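Long-range contacts in protein LRIM1 (Anopheles gambiae, PDB 3O53), which regulates complement-like immunity in the mosquito as a heterodimer with APL1C and is represented here by its leucine-rich repeat domain: residues A[122-127]-A[146-151]; A[170-175]-A[190-195]; A[227-232]-A[251-256]. All coordinates share one frame; numbering follows the deposited sequence.

Contact 1. Residues A[122-127]-A[146-151]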
# COMPACT_ATOMS: atom_id res chain seq x y z
N LYS A 122 9.29 9.42 10.22
CA LYS A 122 8.43 8.94 9.15
C LYS A 122 8.61 7.43 8.96
O LYS A 122 9.64 6.88 9.32
CB LYS A 122 8.74 9.68 7.85
CG LYS A 122 8.29 11.13 7.87
CD LYS A 122 8.73 11.88 6.63
CE LYS A 122 8.15 13.29 6.60
NZ LYS A 122 8.63 14.10 5.44
N LYS A 123 7.61 6.78 8.38
CA LYS A 123 7.63 5.34 8.16
C LYS A 123 7.41 5.00 6.69
O LYS A 123 6.58 5.59 6.02
CB LYS A 123 6.53 4.66 8.98
CG LYS A 123 6.79 4.60 10.46
CD LYS A 123 5.74 3.75 11.17
CE LYS A 123 4.52 4.58 11.55
NZ LYS A 123 4.73 5.35 12.81
N ASN A 124 8.16 4.02 6.19
CA ASN A 124 7.93 3.48 4.86
C ASN A 124 7.53 2.02 5.06
O ASN A 124 8.28 1.24 5.63
CB ASN A 124 9.18 3.60 4.00
CG ASN A 124 9.56 5.06 3.74
OD1 ASN A 124 8.78 5.82 3.19
ND2 ASN A 124 10.76 5.44 4.15
N ILE A 125 6.34 1.66 4.61
CA ILE A 125 5.73 0.37 4.96
C ILE A 125 5.39 -0.42 3.71
O ILE A 125 4.60 0.02 2.88
CB ILE A 125 4.44 0.58 5.78
CG1 ILE A 125 4.78 1.20 7.14
CG2 ILE A 125 3.68 -0.75 5.94
CD1 ILE A 125 3.57 1.70 7.91
N TYR A 126 6.00 -1.60 3.58
CA TYR A 126 5.83 -2.44 2.40
C TYR A 126 5.11 -3.72 2.79
O TYR A 126 5.72 -4.60 3.37
CB TYR A 126 7.21 -2.79 1.82
CG TYR A 126 7.98 -1.59 1.33
CD1 TYR A 126 7.93 -1.20 0.00
CD2 TYR A 126 8.77 -0.84 2.20
CE1 TYR A 126 8.64 -0.10 -0.46
CE2 TYR A 126 9.49 0.27 1.74
CZ TYR A 126 9.41 0.63 0.42
OH TYR A 126 10.11 1.72 -0.05
N LEU A 127 3.83 -3.81 2.46
CA LEU A 127 3.02 -4.95 2.86
C LEU A 127 2.31 -5.64 1.68
O LEU A 127 1.24 -6.21 1.85
CB LEU A 127 1.95 -4.49 3.87
CG LEU A 127 2.47 -4.16 5.27
CD1 LEU A 127 1.40 -3.40 6.08
CD2 LEU A 127 2.91 -5.43 5.99
N VAL A 146 3.21 8.06 8.08
CA VAL A 146 3.58 7.20 6.97
C VAL A 146 3.91 8.03 5.73
O VAL A 146 3.21 8.98 5.38
CB VAL A 146 2.44 6.22 6.63
CG1 VAL A 146 2.87 5.30 5.51
CG2 VAL A 146 2.05 5.42 7.87
N GLN A 147 5.00 7.67 5.07
CA GLN A 147 5.43 8.37 3.88
C GLN A 147 5.10 7.53 2.65
O GLN A 147 4.59 8.02 1.67
CB GLN A 147 6.94 8.64 3.97
CG GLN A 147 7.50 9.38 2.76
CD GLN A 147 8.88 9.96 3.03
OE1 GLN A 147 9.76 9.28 3.54
NE2 GLN A 147 9.08 11.22 2.67
N TYR A 148 5.40 6.24 2.74
CA TYR A 148 5.17 5.32 1.64
C TYR A 148 4.37 4.13 2.18
O TYR A 148 4.76 3.52 3.17
CB TYR A 148 6.51 4.86 1.08
CG TYR A 148 6.41 3.89 -0.07
CD1 TYR A 148 6.57 4.33 -1.39
CD2 TYR A 148 6.17 2.55 0.15
CE1 TYR A 148 6.48 3.44 -2.45
CE2 TYR A 148 6.07 1.66 -0.90
CZ TYR A 148 6.23 2.11 -2.19
OH TYR A 148 6.13 1.20 -3.22
N LEU A 149 3.25 3.81 1.55
CA LEU A 149 2.41 2.71 2.01
C LEU A 149 2.00 1.85 0.84
O LEU A 149 1.22 2.27 -0.01
CB LEU A 149 1.16 3.22 2.73
CG LEU A 149 0.22 2.14 3.29
CD1 LEU A 149 0.96 1.13 4.17
CD2 LEU A 149 -0.91 2.77 4.08
N ASP A 150 2.53 0.63 0.81
CA ASP A 150 2.21 -0.31 -0.25
C ASP A 150 1.34 -1.42 0.32
O ASP A 150 1.80 -2.24 1.10
CB ASP A 150 3.47 -0.90 -0.87
CG ASP A 150 3.17 -1.81 -2.04
OD1 ASP A 150 2.02 -1.80 -2.52
OD2 ASP A 150 4.08 -2.54 -2.49
N LEU A 151 0.07 -1.43 -0.07
CA LEU A 151 -0.87 -2.46 0.37
C LEU A 151 -1.45 -3.24 -0.81
O LEU A 151 -2.52 -3.82 -0.71
CB LEU A 151 -2.01 -1.84 1.19
CG LEU A 151 -1.63 -1.43 2.61
CD1 LEU A 151 -2.58 -0.38 3.18
CD2 LEU A 151 -1.57 -2.66 3.52
O HOH W 1 6.83 13.02 3.40

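Contact 2. Residues A[170-175]-A[190-195]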
# COMPACT_ATOMS: atom_id res chain seq x y z
N THR A 170 2.47 13.72 5.69
CA THR A 170 3.66 12.94 5.34
C THR A 170 3.47 12.00 4.15
O THR A 170 4.44 11.65 3.47
CB THR A 170 4.11 12.07 6.54
OG1 THR A 170 3.03 11.21 6.93
CG2 THR A 170 4.51 12.96 7.71
N LEU A 171 2.24 11.56 3.90
CA LEU A 171 2.02 10.50 2.93
C LEU A 171 2.32 10.99 1.52
O LEU A 171 1.79 12.00 1.07
CB LEU A 171 0.58 9.98 3.01
CG LEU A 171 0.30 8.66 2.28
CD1 LEU A 171 1.11 7.52 2.88
CD2 LEU A 171 -1.19 8.31 2.28
N GLU A 172 3.19 10.26 0.83
CA GLU A 172 3.60 10.60 -0.53
C GLU A 172 3.12 9.57 -1.54
O GLU A 172 2.79 9.91 -2.67
CB GLU A 172 5.12 10.74 -0.60
CG GLU A 172 5.64 11.90 0.24
CD GLU A 172 7.14 12.08 0.19
OE1 GLU A 172 7.83 11.25 -0.45
OE2 GLU A 172 7.64 13.05 0.79
N HIS A 173 3.09 8.30 -1.15
CA HIS A 173 2.69 7.24 -2.06
C HIS A 173 1.74 6.27 -1.36
O HIS A 173 2.05 5.75 -0.29
CB HIS A 173 3.91 6.47 -2.56
CG HIS A 173 4.92 7.33 -3.26
ND1 HIS A 173 4.77 7.75 -4.57
CD2 HIS A 173 6.10 7.85 -2.84
CE1 HIS A 173 5.81 8.48 -4.92
NE2 HIS A 173 6.63 8.56 -3.89
N LEU A 174 0.59 6.03 -1.98
CA LEU A 174 -0.39 5.07 -1.46
C LEU A 174 -0.74 4.09 -2.58
O LEU A 174 -1.33 4.49 -3.57
CB LEU A 174 -1.64 5.82 -0.99
CG LEU A 174 -2.80 4.99 -0.40
CD1 LEU A 174 -2.30 4.07 0.69
CD2 LEU A 174 -3.91 5.90 0.13
N ASN A 175 -0.34 2.82 -2.43
CA ASN A 175 -0.65 1.79 -3.42
C ASN A 175 -1.69 0.85 -2.86
O ASN A 175 -1.46 0.19 -1.86
CB ASN A 175 0.61 0.99 -3.77
CG ASN A 175 0.47 0.19 -5.08
OD1 ASN A 175 -0.64 -0.11 -5.56
ND2 ASN A 175 1.63 -0.16 -5.65
N PHE A 190 -4.20 15.54 1.84
CA PHE A 190 -2.87 14.91 1.81
C PHE A 190 -1.91 15.87 1.12
O PHE A 190 -1.72 15.80 -0.10
CB PHE A 190 -2.92 13.56 1.09
CG PHE A 190 -3.69 12.50 1.83
CD1 PHE A 190 -3.17 11.92 2.97
CD2 PHE A 190 -4.94 12.10 1.39
CE1 PHE A 190 -3.88 10.94 3.67
CE2 PHE A 190 -5.65 11.13 2.08
CZ PHE A 190 -5.12 10.55 3.22
N ALA A 191 -1.31 16.76 1.90
CA ALA A 191 -0.52 17.85 1.36
C ALA A 191 0.63 17.36 0.47
O ALA A 191 1.02 18.05 -0.47
CB ALA A 191 0.03 18.70 2.50
N LYS A 192 1.15 16.18 0.76
CA LYS A 192 2.33 15.68 0.07
C LYS A 192 2.08 14.50 -0.87
O LYS A 192 3.01 13.97 -1.46
CB LYS A 192 3.39 15.26 1.10
CG LYS A 192 3.96 16.41 1.91
CD LYS A 192 5.30 16.04 2.51
CE LYS A 192 6.00 17.25 3.10
NZ LYS A 192 7.43 16.97 3.38
N LEU A 193 0.83 14.07 -1.01
CA LEU A 193 0.55 12.86 -1.78
C LEU A 193 0.98 13.06 -3.23
O LEU A 193 0.50 13.96 -3.90
CB LEU A 193 -0.93 12.52 -1.70
CG LEU A 193 -1.33 11.15 -2.29
CD1 LEU A 193 -0.63 10.04 -1.51
CD2 LEU A 193 -2.85 10.97 -2.27
N LYS A 194 1.89 12.22 -3.70
CA LYS A 194 2.33 12.25 -5.09
C LYS A 194 1.64 11.21 -5.97
O LYS A 194 1.33 11.47 -7.12
CB LYS A 194 3.84 12.05 -5.17
CG LYS A 194 4.63 13.29 -4.80
CD LYS A 194 6.13 13.02 -4.84
CE LYS A 194 6.70 12.82 -3.45
NZ LYS A 194 6.66 14.08 -2.65
N THR A 195 1.43 10.00 -5.44
CA THR A 195 0.84 8.95 -6.25
C THR A 195 -0.24 8.19 -5.49
O THR A 195 -0.11 7.91 -4.30
CB THR A 195 1.92 7.95 -6.75
OG1 THR A 195 2.27 7.04 -5.70
CG2 THR A 195 3.16 8.68 -7.22
O HOH W 2 0.28 13.88 2.09

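Contact 3. Residues A[227-232]-A[251-256]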
# COMPACT_ATOMS: atom_id res chain seq x y z
N VAL A 227 -18.83 4.03 -13.13
CA VAL A 227 -19.91 4.49 -13.99
C VAL A 227 -19.97 6.02 -13.98
O VAL A 227 -20.20 6.65 -15.01
CB VAL A 227 -21.27 3.94 -13.51
CG1 VAL A 227 -22.36 4.29 -14.51
CG2 VAL A 227 -21.20 2.43 -13.28
N LEU A 228 -19.76 6.60 -12.80
CA LEU A 228 -19.87 8.05 -12.62
C LEU A 228 -18.65 8.64 -11.92
O LEU A 228 -17.98 7.97 -11.14
CB LEU A 228 -21.11 8.39 -11.79
CG LEU A 228 -22.46 7.99 -12.37
CD1 LEU A 228 -23.59 8.46 -11.45
CD2 LEU A 228 -22.62 8.56 -13.77
N ILE A 229 -18.42 9.92 -12.19
CA ILE A 229 -17.38 10.72 -11.54
C ILE A 229 -18.03 11.96 -10.95
O ILE A 229 -18.88 12.57 -11.60
CB ILE A 229 -16.32 11.21 -12.57
CG1 ILE A 229 -15.65 10.03 -13.25
CG2 ILE A 229 -15.28 12.11 -11.88
CD1 ILE A 229 -14.71 10.42 -14.41
N GLU A 230 -17.62 12.33 -9.75
CA GLU A 230 -18.14 13.54 -9.10
C GLU A 230 -17.69 14.76 -9.90
O GLU A 230 -16.49 14.99 -10.06
CB GLU A 230 -17.62 13.62 -7.66
CG GLU A 230 -17.87 14.96 -6.97
CD GLU A 230 -19.35 15.32 -6.95
OE1 GLU A 230 -20.15 14.55 -6.38
OE2 GLU A 230 -19.71 16.38 -7.50
N LYS A 231 -18.64 15.53 -10.41
CA LYS A 231 -18.33 16.64 -11.31
C LYS A 231 -17.58 17.77 -10.60
O LYS A 231 -16.93 18.59 -11.24
CB LYS A 231 -19.61 17.19 -11.94
CG LYS A 231 -20.61 17.77 -10.94
CD LYS A 231 -21.89 18.23 -11.62
CE LYS A 231 -21.61 19.27 -12.69
NZ LYS A 231 -22.86 19.87 -13.23
N ALA A 232 -17.66 17.82 -9.27
CA ALA A 232 -17.04 18.90 -8.52
C ALA A 232 -15.54 18.69 -8.30
O ALA A 232 -14.84 19.57 -7.82
CB ALA A 232 -17.75 19.08 -7.17
N CYS A 251 -21.35 8.51 -20.66
CA CYS A 251 -20.75 9.61 -21.40
C CYS A 251 -20.97 10.95 -20.71
O CYS A 251 -20.04 11.76 -20.61
CB CYS A 251 -21.30 9.67 -22.83
SG CYS A 251 -20.67 8.35 -23.88
N GLY A 252 -22.18 11.18 -20.22
CA GLY A 252 -22.49 12.43 -19.55
C GLY A 252 -21.53 12.72 -18.42
O GLY A 252 -21.19 13.88 -18.17
N THR A 253 -21.08 11.69 -17.71
CA THR A 253 -20.24 11.93 -16.54
C THR A 253 -18.86 12.42 -16.99
O THR A 253 -18.25 13.28 -16.35
CB THR A 253 -20.14 10.69 -15.64
OG1 THR A 253 -19.92 11.10 -14.28
CG2 THR A 253 -18.99 9.76 -16.10
N LEU A 254 -18.36 11.88 -18.10
CA LEU A 254 -17.09 12.35 -18.65
C LEU A 254 -17.23 13.78 -19.18
O LEU A 254 -16.38 14.62 -18.92
CB LEU A 254 -16.61 11.41 -19.76
CG LEU A 254 -16.24 10.00 -19.28
CD1 LEU A 254 -16.01 9.08 -20.46
CD2 LEU A 254 -15.00 10.05 -18.39
N ARG A 255 -18.29 14.06 -19.92
CA ARG A 255 -18.49 15.41 -20.43
C ARG A 255 -18.51 16.41 -19.27
O ARG A 255 -17.83 17.43 -19.33
CB ARG A 255 -19.78 15.51 -21.24
CG ARG A 255 -20.02 16.89 -21.86
CD ARG A 255 -21.33 16.94 -22.63
NE ARG A 255 -22.39 16.19 -21.95
CZ ARG A 255 -23.02 16.59 -20.85
NH1 ARG A 255 -22.70 17.75 -20.29
NH2 ARG A 255 -23.96 15.84 -20.31
N ASP A 256 -19.28 16.11 -18.23
CA ASP A 256 -19.37 17.00 -17.07
C ASP A 256 -18.03 17.22 -16.38
O ASP A 256 -17.64 18.36 -16.11
CB ASP A 256 -20.38 16.46 -16.05
CG ASP A 256 -21.82 16.54 -16.54
OD1 ASP A 256 -22.07 17.25 -17.53
OD2 ASP A 256 -22.70 15.88 -15.94
O HOH W 3 -19.17 14.19 -13.86

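Contact 1. Residues A[122-127]-A[146-151]
Y148 packs against N124 and Y126 on one face of two parallel strands, 123-126 and 148-150. Its CG stands anti to the backbone N (chi1 -180°), and CD2 lies over one face of the Y126 ring, offset toward the rim; the ring centroids are 4.7 Å apart, an oblique pair with 31° between planes, its fine spacing doubtful. N124 OD1 reaches to 3.2 Å from Y148 CB, the two side chains crossing at about a right angle. Q147 is the extra residue of a beta bulge: K123 pairs with V146, N124 already with Y148. Its N donates almost straight to K123 O (2.8 Å, 176°). The Q147 side chain runs alongside that of N124, the two amides nearly coplanar, with Q147 CB 3.5 Å from N124 OD1. NE2 is held chiefly by E172 OE2, while a water accepting from K122 NZ bonds it only weakly. I125 uses both backbone groups, N donating to Y148 O (2.8 Å) and O accepting from D150 N (3.0 Å). Its side chain turns to the other face, where CD1 meets V146 CG2 at 4.0 Å and CG2 lies beside L149 CD1 at 3.8 Å. Aliphatic residues directed into the core, polar and aromatic ones on the opposite face, and N154 ND2 bonding both L127 O and L151 O are characteristic of adjoining strands on the concave side of a leucine-rich repeat solenoid.

Contact 2. Residues A[170-175]-A[190-195]
E172 O is gripped by two successive backbone N-H groups of the other segment: K194 N at 2.7 Å and T195 N at 3.1 Å. T195 N arrives nearly in line with the carbonyl bond, whereas K194 N comes in at a bent C=O...N angle of 133°; the two N-H groups on either side of the K194 CA thus converge on one oxygen. Just beyond, H173 and T195 form the one bridge of parallel strand pairing here, and L174 N donates to T195 O. The side chains of H173 and T195 meet as well: T195 OG1 sits in the plane of the imidazole at its edge, 2.8 Å from H173 ND1, and either atom could be the donor. The torsion that places OG1 between the backbone N and the carbonyl carbon (chi1 78°) leaves T195 CG2 also against ND1 and CE1 of the ring. The E172 and K194 side chains lie side by side, pointing the same way; K194 bends at chi3 (-102°), bringing CE against the carboxylate, and the salt bridge from E172 OE2 to K194 NZ is long at 3.7 Å. OE2 has a firmer partner in Q147 NE2. Before the strand, a type I turn from F190 to L193 approaches L171, and a water links the two, donating to L171 O (2.6 Å) and accepting from K192 N (2.8 Å). On the inner side L171 CD2 touches F190 CE1 at 4.0 Å, while L171 CG lies 4.1 Å from L193 CD1. Leucines packed side by side beneath parallel backbones, with polar side chains paired on the face turned away from the core, mark two consecutive coils of a leucine-rich repeat solenoid where the chain enters its concave strands.

Contact 3. Residues A[227-232]-A[251-256]
The short strand 228-229 meets the first turns of helix 251-259, the CA atoms of L228 and T253 coming within 5.5 Å. T253 carries the contact. Its OG1, anti to the backbone N (chi1 -151°), faces the strand and accepts a nearly straight bond from I229 N (2.8 Å, 173°). Its methyl CG2 meets the backbone of the residue before the strand, 3.5 Å from V227 O, and the L228 side chain crosses that of T253 obliquely, with CD2 3.8 Å from T253 CB. A water completes the polar join, donating to I229 O (2.8 Å) and to T253 O (2.8 Å), so both backbone groups of I229 are met from the helix side, one directly and one through solvent. The opposite edge of the strand is taken by M206, which bonds the backbones of L228 and E230. Next to T253 along the helix the contact turns apolar: I229 CD1 and L254 CD2 meet at 4.0 Å, with F249 against both side chains. Farther along, K231 CB and D256 CB approach to 4.2 Å, although K231 NZ stays short of the D256 carboxylate, which instead forms a salt bridge to the poorly ordered R255. C251, at the start of the helix, is tied by a disulfide to C296, and helix 303-310 packs on L228; the whole is consistent with a cap closing the C-terminal end of the repeat solenoid. The chemistry suggests that the helix stands in for a further strand at this edge: a threonine hydroxyl and a bound water take the N-H and C=O of I229, and leucine and isoleucine continue the apolar packing beside them.

Contacts 1 and 2 are neighbours in the solenoid, their centres 10 Å apart, since strands 146-150 and 173-175 lie next to each other. They touch directly: V146 O to T170 OG1 (2.7 Å) and Q147 O to E172 N (2.8 Å) are probable hydrogen bonds. Contact 3 stands apart, toward the C-terminal end of the repeat solenoid, its centre about 25 Å from that of contact 2 and 32 Å from that of contact 1. Along the chain the three follow in series, two repeat-to-repeat joints and then a repeat-to-helix joint. A glycan sugar lies about 9 Å from the Y126 side chain of contact 1; it belongs to the protein's own N-linked glycan rather than to a binding pocket.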